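Local atomic coordinates of nitroalkane oxidase (Podospora anserina, PDB entry 3MKH), a protein that oxidises primary and secondary nitroalkanes, preferably longer ones such as 1-nitrohexane, to aldehydes or ketones with FAD and oxygen, releasing nitrite and hydrogen peroxide. Residues F44-Q48 with N173-F179; N142-K146 with G199-E203; A79-E83 with R328-W332; L157-V163 with R249-V255. One frame throughout, in Å; residues are numbered along the deposited sequence.

Interaction 1: F44-Q48 with N173-F179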
# COMPACT_ATOMS: atom_id res chain seq x y z
N PHE A 44 -12.71 17.99 29.17
CA PHE A 44 -12.08 19.25 28.79
C PHE A 44 -11.98 20.19 30.00
O PHE A 44 -10.90 20.65 30.36
CB PHE A 44 -12.89 19.91 27.67
CG PHE A 44 -12.60 21.36 27.49
CD1 PHE A 44 -11.41 21.78 26.92
CD2 PHE A 44 -13.54 22.32 27.85
CE1 PHE A 44 -11.15 23.12 26.73
CE2 PHE A 44 -13.29 23.66 27.67
CZ PHE A 44 -12.09 24.06 27.11
N GLN A 45 -13.11 20.45 30.64
CA GLN A 45 -13.12 21.40 31.76
C GLN A 45 -12.13 21.00 32.84
O GLN A 45 -11.44 21.85 33.40
CB GLN A 45 -14.54 21.57 32.33
CG GLN A 45 -15.51 22.23 31.37
CD GLN A 45 -16.84 22.60 32.05
OE1 GLN A 45 -17.30 23.74 31.98
NE2 GLN A 45 -17.43 21.63 32.72
N SER A 46 -12.04 19.70 33.12
CA SER A 46 -11.17 19.20 34.18
C SER A 46 -9.68 19.44 33.89
O SER A 46 -8.85 19.28 34.78
CB SER A 46 -11.39 17.70 34.42
OG SER A 46 -10.75 16.91 33.43
N THR A 47 -9.33 19.80 32.66
CA THR A 47 -7.92 20.06 32.36
C THR A 47 -7.48 21.51 32.61
O THR A 47 -6.34 21.86 32.35
CB THR A 47 -7.55 19.68 30.90
OG1 THR A 47 -8.31 20.47 29.99
CG2 THR A 47 -7.85 18.20 30.64
N GLN A 48 -8.37 22.34 33.12
CA GLN A 48 -8.01 23.74 33.34
C GLN A 48 -6.82 23.92 34.30
O GLN A 48 -5.88 24.66 34.00
CB GLN A 48 -9.21 24.58 33.77
CG GLN A 48 -8.90 26.09 33.74
CD GLN A 48 -10.06 26.97 34.16
OE1 GLN A 48 -11.12 26.48 34.54
NE2 GLN A 48 -9.85 28.28 34.11
N ASN A 173 -11.17 25.00 21.35
CA ASN A 173 -11.13 26.02 22.40
C ASN A 173 -12.12 27.18 22.26
O ASN A 173 -12.24 27.98 23.18
CB ASN A 173 -9.72 26.66 22.54
CG ASN A 173 -8.65 25.71 23.04
OD1 ASN A 173 -7.44 26.01 22.92
ND2 ASN A 173 -9.05 24.59 23.61
N CYS A 174 -12.82 27.29 21.13
CA CYS A 174 -13.59 28.52 20.86
C CYS A 174 -14.65 28.85 21.92
O CYS A 174 -15.01 30.02 22.10
CB CYS A 174 -14.24 28.48 19.47
SG CYS A 174 -15.59 27.26 19.33
N ALA A 175 -15.13 27.83 22.64
CA ALA A 175 -16.19 28.07 23.61
C ALA A 175 -15.69 28.40 25.03
O ALA A 175 -16.48 28.77 25.90
CB ALA A 175 -17.16 26.87 23.63
N GLY A 176 -14.38 28.29 25.26
CA GLY A 176 -13.81 28.63 26.56
C GLY A 176 -14.07 27.57 27.63
O GLY A 176 -14.75 26.58 27.37
N TRP A 177 -13.53 27.78 28.83
CA TRP A 177 -13.65 26.80 29.90
C TRP A 177 -15.09 26.60 30.36
O TRP A 177 -15.47 25.50 30.79
CB TRP A 177 -12.79 27.19 31.10
CG TRP A 177 -11.33 27.22 30.79
CD1 TRP A 177 -10.52 28.33 30.79
CD2 TRP A 177 -10.49 26.11 30.45
NE1 TRP A 177 -9.24 27.98 30.47
CE2 TRP A 177 -9.19 26.63 30.25
CE3 TRP A 177 -10.71 24.74 30.29
CZ2 TRP A 177 -8.11 25.82 29.90
CZ3 TRP A 177 -9.63 23.93 29.94
CH2 TRP A 177 -8.35 24.47 29.75
N ASP A 178 -15.89 27.66 30.28
CA ASP A 178 -17.26 27.64 30.80
C ASP A 178 -18.29 27.61 29.66
O ASP A 178 -19.49 27.75 29.89
CB ASP A 178 -17.50 28.82 31.76
CG ASP A 178 -17.51 30.17 31.06
OD1 ASP A 178 -17.27 30.23 29.83
OD2 ASP A 178 -17.74 31.18 31.76
N PHE A 179 -17.80 27.44 28.43
CA PHE A 179 -18.65 27.29 27.27
C PHE A 179 -19.42 28.56 26.88
O PHE A 179 -20.37 28.50 26.11
CB PHE A 179 -19.60 26.10 27.47
CG PHE A 179 -18.87 24.81 27.71
CD1 PHE A 179 -17.81 24.46 26.90
CD2 PHE A 179 -19.23 23.97 28.74
CE1 PHE A 179 -17.11 23.28 27.12
CE2 PHE A 179 -18.54 22.78 28.96
CZ PHE A 179 -17.48 22.45 28.14
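Trp177, in a loop with no regular secondary structure, is flanked by two very different partners, an aromatic ring and an amide side chain. The ring of Phe44 lies at 17° to the six-membered ring of Trp177, but with centroids 4.8 Å apart the two are slid so far that they barely overlap; Phe44 CZ still comes within 3.5 Å of Trp177 CE3. Gln48 lays its extended chain over the indole, CG standing 3.6 Å from the centroid of the five-membered ring in a CH-pi contact. The long side chain of glutamine suits this partly exposed place: its methylenes cover the ring while NE2 carries on to a hydrogen bond with Ser127, whose backbone oxygen also takes the indole NE1. Phe179 completes an aromatic cluster, its CE1 3.8 Å from Phe44 CD2. On the helix side, Thr47 OG1 donates to Phe44 O at 2.6 Å, which satisfies the hydroxyl beside the indole edge as the chain turns from Gln45 to Gln48. In the loop, two type I turns, Asn173 to Gly176 and Gly176 to Phe179, follow one another; Gly176 joins them with a positive phi that favours glycine. The contact thus joins the N-terminal helical domain of the acyl-CoA dehydrogenase fold to a connection of its central beta domain, just beyond the FAD-binding residue Thr172.

Interaction 2: N142-K146 with G199-E203. With FAD (flavin-adenine dinucleotide), chain E.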
# COMPACT_ATOMS: atom_id res chain seq x y z
N ASN A 142 -14.24 24.10 0.32
CA ASN A 142 -14.63 24.86 -0.86
C ASN A 142 -15.07 26.28 -0.54
O ASN A 142 -15.83 26.89 -1.30
CB ASN A 142 -15.73 24.10 -1.60
CG ASN A 142 -15.36 22.64 -1.84
OD1 ASN A 142 -15.96 21.73 -1.27
ND2 ASN A 142 -14.34 22.43 -2.66
N ALA A 143 -14.60 26.81 0.59
CA ALA A 143 -15.00 28.14 1.02
C ALA A 143 -14.61 29.21 -0.01
O ALA A 143 -15.28 30.23 -0.11
CB ALA A 143 -14.42 28.47 2.37
N LEU A 144 -13.53 28.96 -0.75
CA LEU A 144 -12.98 29.93 -1.70
C LEU A 144 -13.35 29.63 -3.15
O LEU A 144 -12.93 30.33 -4.08
CB LEU A 144 -11.46 29.96 -1.59
CG LEU A 144 -10.84 30.86 -0.52
CD1 LEU A 144 -11.46 30.62 0.83
CD2 LEU A 144 -9.35 30.62 -0.48
N GLU A 145 -14.14 28.57 -3.36
CA GLU A 145 -14.45 28.12 -4.71
C GLU A 145 -15.42 29.04 -5.42
O GLU A 145 -16.48 29.38 -4.88
CB GLU A 145 -15.01 26.70 -4.67
CG GLU A 145 -15.19 26.07 -6.05
CD GLU A 145 -15.70 24.63 -5.98
OE1 GLU A 145 -16.57 24.36 -5.13
OE2 GLU A 145 -15.24 23.79 -6.78
N LYS A 146 -15.07 29.44 -6.64
CA LYS A 146 -16.00 30.23 -7.45
C LYS A 146 -17.27 29.43 -7.69
O LYS A 146 -17.22 28.25 -8.05
CB LYS A 146 -15.35 30.60 -8.79
CG LYS A 146 -14.37 31.76 -8.71
CD LYS A 146 -13.82 32.08 -10.09
CE LYS A 146 -13.06 33.40 -10.10
NZ LYS A 146 -12.38 33.59 -11.42
N GLY A 199 -18.68 36.92 -11.12
CA GLY A 199 -17.37 36.37 -11.47
C GLY A 199 -16.19 36.86 -10.64
O GLY A 199 -15.03 36.67 -11.01
N GLN A 200 -16.47 37.48 -9.50
CA GLN A 200 -15.42 37.94 -8.60
C GLN A 200 -14.86 36.76 -7.80
O GLN A 200 -15.59 35.84 -7.45
CB GLN A 200 -15.95 39.02 -7.66
CG GLN A 200 -14.89 39.73 -6.82
CD GLN A 200 -15.48 40.79 -5.90
OE1 GLN A 200 -16.70 40.91 -5.76
NE2 GLN A 200 -14.61 41.56 -5.25
N ASP A 201 -13.56 36.79 -7.52
CA ASP A 201 -12.91 35.79 -6.68
C ASP A 201 -13.40 35.91 -5.23
O ASP A 201 -13.23 36.94 -4.60
CB ASP A 201 -11.38 36.00 -6.73
CG ASP A 201 -10.60 34.90 -6.01
OD1 ASP A 201 -11.17 34.17 -5.17
OD2 ASP A 201 -9.38 34.79 -6.29
N PRO A 202 -14.03 34.85 -4.70
CA PRO A 202 -14.54 34.87 -3.31
C PRO A 202 -13.46 35.23 -2.29
O PRO A 202 -13.76 35.73 -1.19
CB PRO A 202 -15.01 33.42 -3.10
CG PRO A 202 -15.35 32.93 -4.45
CD PRO A 202 -14.41 33.62 -5.41
N GLU A 203 -12.21 34.94 -2.63
CA GLU A 203 -11.09 35.27 -1.76
C GLU A 203 -11.06 36.76 -1.39
O GLU A 203 -10.60 37.12 -0.30
CB GLU A 203 -9.76 34.84 -2.40
CG GLU A 203 -8.56 35.17 -1.52
CD GLU A 203 -7.32 34.38 -1.89
OE1 GLU A 203 -7.42 33.45 -2.73
OE2 GLU A 203 -6.24 34.69 -1.34
PA FAD E . -14.47 19.41 4.50
O1A FAD E . -14.95 20.62 3.84
O2A FAD E . -15.19 18.90 5.66
O5B FAD E . -14.36 18.24 3.40
C5B FAD E . -14.68 16.89 3.72
C4B FAD E . -14.23 15.89 2.64
O4B FAD E . -14.93 16.16 1.43
C3B FAD E . -12.75 16.06 2.31
O3B FAD E . -11.96 15.22 3.15
C2B FAD E . -12.68 15.56 0.88
O2B FAD E . -12.53 14.14 0.86
C1B FAD E . -14.05 15.95 0.30
N9A FAD E . -13.89 17.21 -0.48
C8A FAD E . -14.49 18.37 -0.22
N7A FAD E . -14.11 19.27 -1.12
C5A FAD E . -13.27 18.68 -1.96
C6A FAD E . -12.57 19.11 -3.08
N6A FAD E . -12.68 20.36 -3.50
N1A FAD E . -11.79 18.24 -3.72
C2A FAD E . -11.68 16.99 -3.31
N3A FAD E . -12.33 16.55 -2.25
C4A FAD E . -13.13 17.37 -1.55
N1 FAD E . -10.97 23.80 12.82
C2 FAD E . -10.67 25.13 13.12
O2 FAD E . -11.17 26.02 12.45
N3 FAD E . -9.82 25.44 14.18
C4 FAD E . -9.26 24.42 14.95
O4 FAD E . -8.51 24.71 15.88
C4X FAD E . -9.55 23.10 14.65
N5 FAD E . -9.00 22.06 15.40
C5X FAD E . -9.57 20.78 15.32
C6 FAD E . -9.29 19.81 16.27
C7 FAD E . -9.87 18.55 16.17
C7M FAD E . -9.57 17.47 17.22
C8 FAD E . -10.72 18.26 15.12
C8M FAD E . -11.36 16.88 15.00
C9 FAD E . -10.99 19.23 14.16
C9A FAD E . -10.42 20.49 14.26
N10 FAD E . -10.69 21.47 13.31
C10 FAD E . -10.40 22.79 13.59
C1' FAD E . -11.27 21.11 11.99
C2' FAD E . -10.18 20.73 10.99
O2' FAD E . -9.33 21.84 10.75
C3' FAD E . -10.73 20.19 9.66
O3' FAD E . -9.65 19.67 8.91
C4' FAD E . -11.44 21.26 8.82
O4' FAD E . -12.76 21.47 9.28
C5' FAD E . -11.49 20.83 7.35
O5' FAD E . -12.09 19.54 7.21
P FAD E . -12.00 18.74 5.83
O1P FAD E . -10.62 18.83 5.33
O2P FAD E . -12.60 17.42 6.01
O3P FAD E . -12.92 19.66 4.88
O HOH W 1 -10.68 31.68 -5.12
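This is a small surface contact between two loops of the beta domain, one between strands 130-133 and 154-158, the other between strands 184-191 and 206-212, and it rests on van der Waals packing and one water. Pro202 fills the middle: its CG lies 3.6 Å from Leu144 O and 3.8 Å from Glu145 O, and its CD meets Lys146 CG at 3.8 Å. A rigid ring suits packing on a backbone in a type I turn, Asn142 to Glu145. Lys146 spreads its methylenes along the other loop, CE 3.9 Å from Gly199 O, so that a charged residue gives apolar cover. The side chain of Leu144 packs on Ala263 and Phe267 of helix 262-298. Asp201 OD1 accepts from Glu203 N at 2.9 Å, an Asx turn, and also from a water 2.5 Å away, which donates to Leu144 O at 2.8 Å as well. Asn142 belongs to the FAD site and lies beside the adenine, while Glu145 forms a salt bridge with Arg310 of the second subunit. With no direct hydrogen bond between them, the loops depend for their polar link on this water, which gives a carbonyl and a carboxylate, both acceptors, the donor they lack.

Interaction 3: A79-E83 with R328-W332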
# COMPACT_ATOMS: atom_id res chain seq x y z
N ALA A 79 8.66 21.62 16.83
CA ALA A 79 8.45 20.25 16.38
C ALA A 79 8.96 19.27 17.43
O ALA A 79 8.38 18.20 17.64
CB ALA A 79 9.12 20.01 15.04
N ILE A 80 10.06 19.63 18.09
CA ILE A 80 10.62 18.80 19.14
C ILE A 80 9.65 18.71 20.32
O ILE A 80 9.33 17.63 20.80
CB ILE A 80 12.01 19.31 19.59
CG1 ILE A 80 13.03 19.04 18.48
CG2 ILE A 80 12.41 18.67 20.92
CD1 ILE A 80 14.37 19.81 18.62
N LEU A 81 9.14 19.85 20.75
CA LEU A 81 8.18 19.87 21.85
C LEU A 81 6.93 19.05 21.50
O LEU A 81 6.47 18.22 22.29
CB LEU A 81 7.79 21.31 22.19
CG LEU A 81 6.61 21.47 23.15
CD1 LEU A 81 6.97 20.95 24.53
CD2 LEU A 81 6.19 22.94 23.24
N VAL A 82 6.37 19.31 20.32
CA VAL A 82 5.13 18.65 19.91
C VAL A 82 5.27 17.13 19.81
O VAL A 82 4.38 16.38 20.22
CB VAL A 82 4.59 19.25 18.59
CG1 VAL A 82 3.46 18.41 18.06
CG2 VAL A 82 4.13 20.69 18.81
N GLU A 83 6.40 16.66 19.26
CA GLU A 83 6.63 15.22 19.14
C GLU A 83 6.63 14.57 20.52
O GLU A 83 5.96 13.56 20.75
CB GLU A 83 7.97 14.91 18.40
CG GLU A 83 8.33 13.41 18.44
CD GLU A 83 9.77 13.09 17.98
OE1 GLU A 83 10.42 13.95 17.36
OE2 GLU A 83 10.24 11.95 18.25
N ARG A 328 10.22 11.95 10.80
CA ARG A 328 10.90 12.99 11.58
C ARG A 328 11.86 13.80 10.70
O ARG A 328 11.90 15.02 10.79
CB ARG A 328 11.67 12.44 12.80
CG ARG A 328 12.14 13.56 13.73
CD ARG A 328 13.03 13.06 14.87
NE ARG A 328 12.30 12.19 15.78
CZ ARG A 328 12.46 10.87 15.86
NH1 ARG A 328 13.34 10.26 15.06
NH2 ARG A 328 11.74 10.17 16.73
N ALA A 329 12.62 13.10 9.86
CA ALA A 329 13.56 13.74 8.94
C ALA A 329 12.84 14.74 8.05
O ALA A 329 13.30 15.88 7.88
CB ALA A 329 14.27 12.66 8.10
N LEU A 330 11.71 14.31 7.47
CA LEU A 330 10.90 15.17 6.62
C LEU A 330 10.32 16.35 7.41
O LEU A 330 10.36 17.49 6.95
CB LEU A 330 9.76 14.38 5.94
CG LEU A 330 8.84 15.26 5.08
CD1 LEU A 330 9.64 16.00 4.04
CD2 LEU A 330 7.73 14.44 4.41
N THR A 331 9.78 16.07 8.60
CA THR A 331 9.23 17.14 9.42
C THR A 331 10.29 18.20 9.74
O THR A 331 10.02 19.40 9.68
CB THR A 331 8.61 16.60 10.73
OG1 THR A 331 7.45 15.82 10.42
CG2 THR A 331 8.19 17.75 11.64
N TRP A 332 11.50 17.76 10.10
CA TRP A 332 12.56 18.72 10.45
C TRP A 332 13.04 19.52 9.23
O TRP A 332 13.35 20.71 9.32
CB TRP A 332 13.72 18.01 11.14
CG TRP A 332 13.41 17.60 12.57
CD1 TRP A 332 12.18 17.61 13.17
CD2 TRP A 332 14.34 17.15 13.56
NE1 TRP A 332 12.29 17.17 14.48
CE2 TRP A 332 13.60 16.89 14.74
CE3 TRP A 332 15.72 16.94 13.56
CZ2 TRP A 332 14.21 16.43 15.91
CZ3 TRP A 332 16.32 16.47 14.72
CH2 TRP A 332 15.56 16.23 15.88
O HOH W 2 10.00 16.38 16.13
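Glu83 and Arg328 form a salt bridge with two good hydrogen bonds: Arg328 NE donates to Glu83 OE1 at 3.0 Å and Arg328 NH2 to Glu83 OE2 at 2.8 Å. The carboxylate meets the guanidinium at its edge, where two N-H groups can point at two oxygens. Glutamate and arginine are long enough to bridge segments with axes 11.6 Å apart at closest, and each buried charge has further partners: Arg286 of this chain and Tyr426 of the third subunit for Glu83, Glu325 for Arg328. A water beside the pair donates to Glu83 OE1 at 2.8 Å and accepts from Trp332 NE1 at 2.9 Å, satisfying the indole nitrogen. One turn away the contact becomes apolar. Ile80 CG1 packs on Trp332 CZ2 at 3.8 Å, and the small Ala79 allows the backbones their closer approach, 7.4 Å between the CA atoms of Ala79 and Trp332; its CB is 4.2 Å from Thr331 CG2. The segments run at 142°, roughly antiparallel, and join helix 75-88 of the N-terminal helical domain to helix 311-340 of the C-terminal one. Helix 262-298 packs against both, helix 9-33 covers Ile80, helix 345-374 meets Thr331, and the third subunit places its Ala329 against Ala329.

Interaction 4: L157-V163 with R249-V255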
# COMPACT_ATOMS: atom_id res chain seq x y z
N LEU A 157 -20.26 45.65 7.98
CA LEU A 157 -19.99 46.91 8.67
C LEU A 157 -21.29 47.70 8.77
O LEU A 157 -21.91 48.02 7.76
CB LEU A 157 -18.93 47.71 7.91
CG LEU A 157 -18.50 49.08 8.46
CD1 LEU A 157 -17.90 48.95 9.85
CD2 LEU A 157 -17.49 49.71 7.52
N GLU A 158 -21.72 47.99 10.00
CA GLU A 158 -22.90 48.80 10.25
C GLU A 158 -22.46 49.98 11.07
O GLU A 158 -22.26 49.87 12.28
CB GLU A 158 -23.98 48.00 10.99
CG GLU A 158 -24.29 46.67 10.33
CD GLU A 158 -25.60 46.04 10.78
OE1 GLU A 158 -26.06 46.34 11.91
OE2 GLU A 158 -26.16 45.24 10.00
N GLY A 159 -22.27 51.12 10.41
CA GLY A 159 -21.75 52.28 11.09
C GLY A 159 -20.29 52.08 11.43
O GLY A 159 -19.46 51.83 10.54
N ASP A 160 -19.96 52.19 12.71
CA ASP A 160 -18.58 51.99 13.15
C ASP A 160 -18.38 50.66 13.89
O ASP A 160 -17.44 50.50 14.66
CB ASP A 160 -18.10 53.16 14.02
CG ASP A 160 -18.86 53.28 15.32
OD1 ASP A 160 -19.97 52.70 15.43
OD2 ASP A 160 -18.35 53.96 16.25
N GLU A 161 -19.26 49.70 13.66
CA GLU A 161 -19.02 48.37 14.20
C GLU A 161 -19.22 47.28 13.15
O GLU A 161 -20.06 47.41 12.25
CB GLU A 161 -19.86 48.13 15.46
CG GLU A 161 -21.27 48.66 15.40
CD GLU A 161 -22.02 48.52 16.72
OE1 GLU A 161 -21.36 48.47 17.79
OE2 GLU A 161 -23.26 48.45 16.68
N TRP A 162 -18.42 46.23 13.23
CA TRP A 162 -18.63 45.05 12.41
C TRP A 162 -19.60 44.11 13.13
O TRP A 162 -19.52 43.93 14.34
CB TRP A 162 -17.30 44.34 12.12
CG TRP A 162 -16.51 45.04 11.06
CD1 TRP A 162 -15.59 46.04 11.24
CD2 TRP A 162 -16.59 44.82 9.65
NE1 TRP A 162 -15.09 46.45 10.03
CE2 TRP A 162 -15.68 45.72 9.04
CE3 TRP A 162 -17.34 43.96 8.84
CZ2 TRP A 162 -15.51 45.78 7.65
CZ3 TRP A 162 -17.15 44.01 7.46
CH2 TRP A 162 -16.25 44.92 6.88
N VAL A 163 -20.51 43.52 12.38
CA VAL A 163 -21.50 42.65 12.97
C VAL A 163 -21.34 41.24 12.42
O VAL A 163 -21.39 41.03 11.21
CB VAL A 163 -22.93 43.17 12.73
CG1 VAL A 163 -23.95 42.26 13.38
CG2 VAL A 163 -23.06 44.59 13.28
N ARG A 249 -21.36 42.28 17.74
CA ARG A 249 -20.84 43.55 17.24
C ARG A 249 -19.51 43.90 17.87
O ARG A 249 -19.36 43.85 19.09
CB ARG A 249 -21.86 44.67 17.50
CG ARG A 249 -23.22 44.40 16.87
CD ARG A 249 -24.17 45.59 17.04
NE ARG A 249 -25.39 45.42 16.24
CZ ARG A 249 -26.42 44.66 16.59
NH1 ARG A 249 -26.39 43.99 17.74
NH2 ARG A 249 -27.49 44.57 15.80
N VAL A 250 -18.54 44.26 17.03
CA VAL A 250 -17.23 44.64 17.53
C VAL A 250 -16.73 45.91 16.85
O VAL A 250 -17.09 46.21 15.71
CB VAL A 250 -16.19 43.50 17.34
CG1 VAL A 250 -16.61 42.25 18.11
CG2 VAL A 250 -16.00 43.20 15.85
N PRO A 251 -15.90 46.68 17.56
CA PRO A 251 -15.35 47.91 17.00
C PRO A 251 -14.33 47.59 15.91
O PRO A 251 -13.90 46.43 15.75
CB PRO A 251 -14.70 48.59 18.21
CG PRO A 251 -14.36 47.46 19.14
CD PRO A 251 -15.46 46.44 18.95
N THR A 252 -13.95 48.60 15.15
CA THR A 252 -13.11 48.37 13.98
C THR A 252 -11.69 47.95 14.35
O THR A 252 -11.00 47.32 13.56
CB THR A 252 -13.10 49.60 13.05
OG1 THR A 252 -12.65 50.74 13.79
CG2 THR A 252 -14.49 49.86 12.49
N LYS A 253 -11.25 48.29 15.56
CA LYS A 253 -9.94 47.82 16.00
C LYS A 253 -9.86 46.29 16.00
O LYS A 253 -8.78 45.72 15.90
CB LYS A 253 -9.57 48.37 17.39
CG LYS A 253 -10.46 47.91 18.52
CD LYS A 253 -9.96 48.45 19.85
CE LYS A 253 -10.84 48.00 20.99
NZ LYS A 253 -10.42 48.57 22.29
N ASN A 254 -11.02 45.63 16.12
CA ASN A 254 -11.06 44.16 16.18
C ASN A 254 -10.73 43.48 14.86
O ASN A 254 -10.45 42.28 14.82
CB ASN A 254 -12.43 43.65 16.67
CG ASN A 254 -12.56 43.63 18.18
OD1 ASN A 254 -12.97 42.62 18.77
ND2 ASN A 254 -12.24 44.73 18.82
N VAL A 255 -10.79 44.24 13.76
CA VAL A 255 -10.46 43.66 12.46
C VAL A 255 -8.96 43.39 12.37
O VAL A 255 -8.14 44.31 12.51
CB VAL A 255 -10.89 44.55 11.30
CG1 VAL A 255 -10.43 43.95 9.98
CG2 VAL A 255 -12.40 44.76 11.30
O HOH W 3 -25.17 47.06 14.41
O HOH W 4 -27.93 44.16 12.93
O HOH W 5 -15.16 51.09 15.95
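Trp162 lays one face of its indole against the methyl CG2 of Val255, 3.4 Å from Trp162 CD1, and its CB lies 4.1 Å from Val250 CG2. The setting is an antiparallel pairing in the beta domain of the acyl-CoA dehydrogenase fold: strand 161-168, second arm of a beta hairpin with strand 154-158, beside strand 242-251. Trp162 and Val250 are a hydrogen-bonded pair, with Trp162 N donating to Val250 O at 2.8 Å and Val250 N to Trp162 O at 2.9 Å. Their apolar side chains share the face that also packs on strand 206-212. On the other face Val163 CG2 touches Arg249 CG at 3.6 Å, so the arginine lends its methylenes to the valine while its charged end reaches the surface near Glu158 and Glu161. The hairpin closes through a type II' turn whose Gly159, at phi 70° and psi -123°, holds a conformation that favours glycine. Past the strand pair, a water donates to Asp160 O at 2.7 Å and accepts from Thr252 N at 2.9 Å.

How the interactions relate
Interactions 1, 2 and 4 all involve the beta domain, whereas interaction 3 lies among the helices, its centre about 40 Å from that of interaction 4 and on the opposite side of the chain's centre. Two lie near opposite ends of the FAD: interaction 2 holds Asn142 beside the adenine, and in interaction 1 the side chain of Asn173 is about 7 Å from the cofactor at the flavin end; their centres are about 34 Å apart. In interaction 3 the side chain of Thr331 is about 12 Å from that of Asp399, the probable proton acceptor. Interaction 4 lies away from the FAD and the active site. Segments 79-83 and 328-332 enclose both interactions 2 and 4 along the chain.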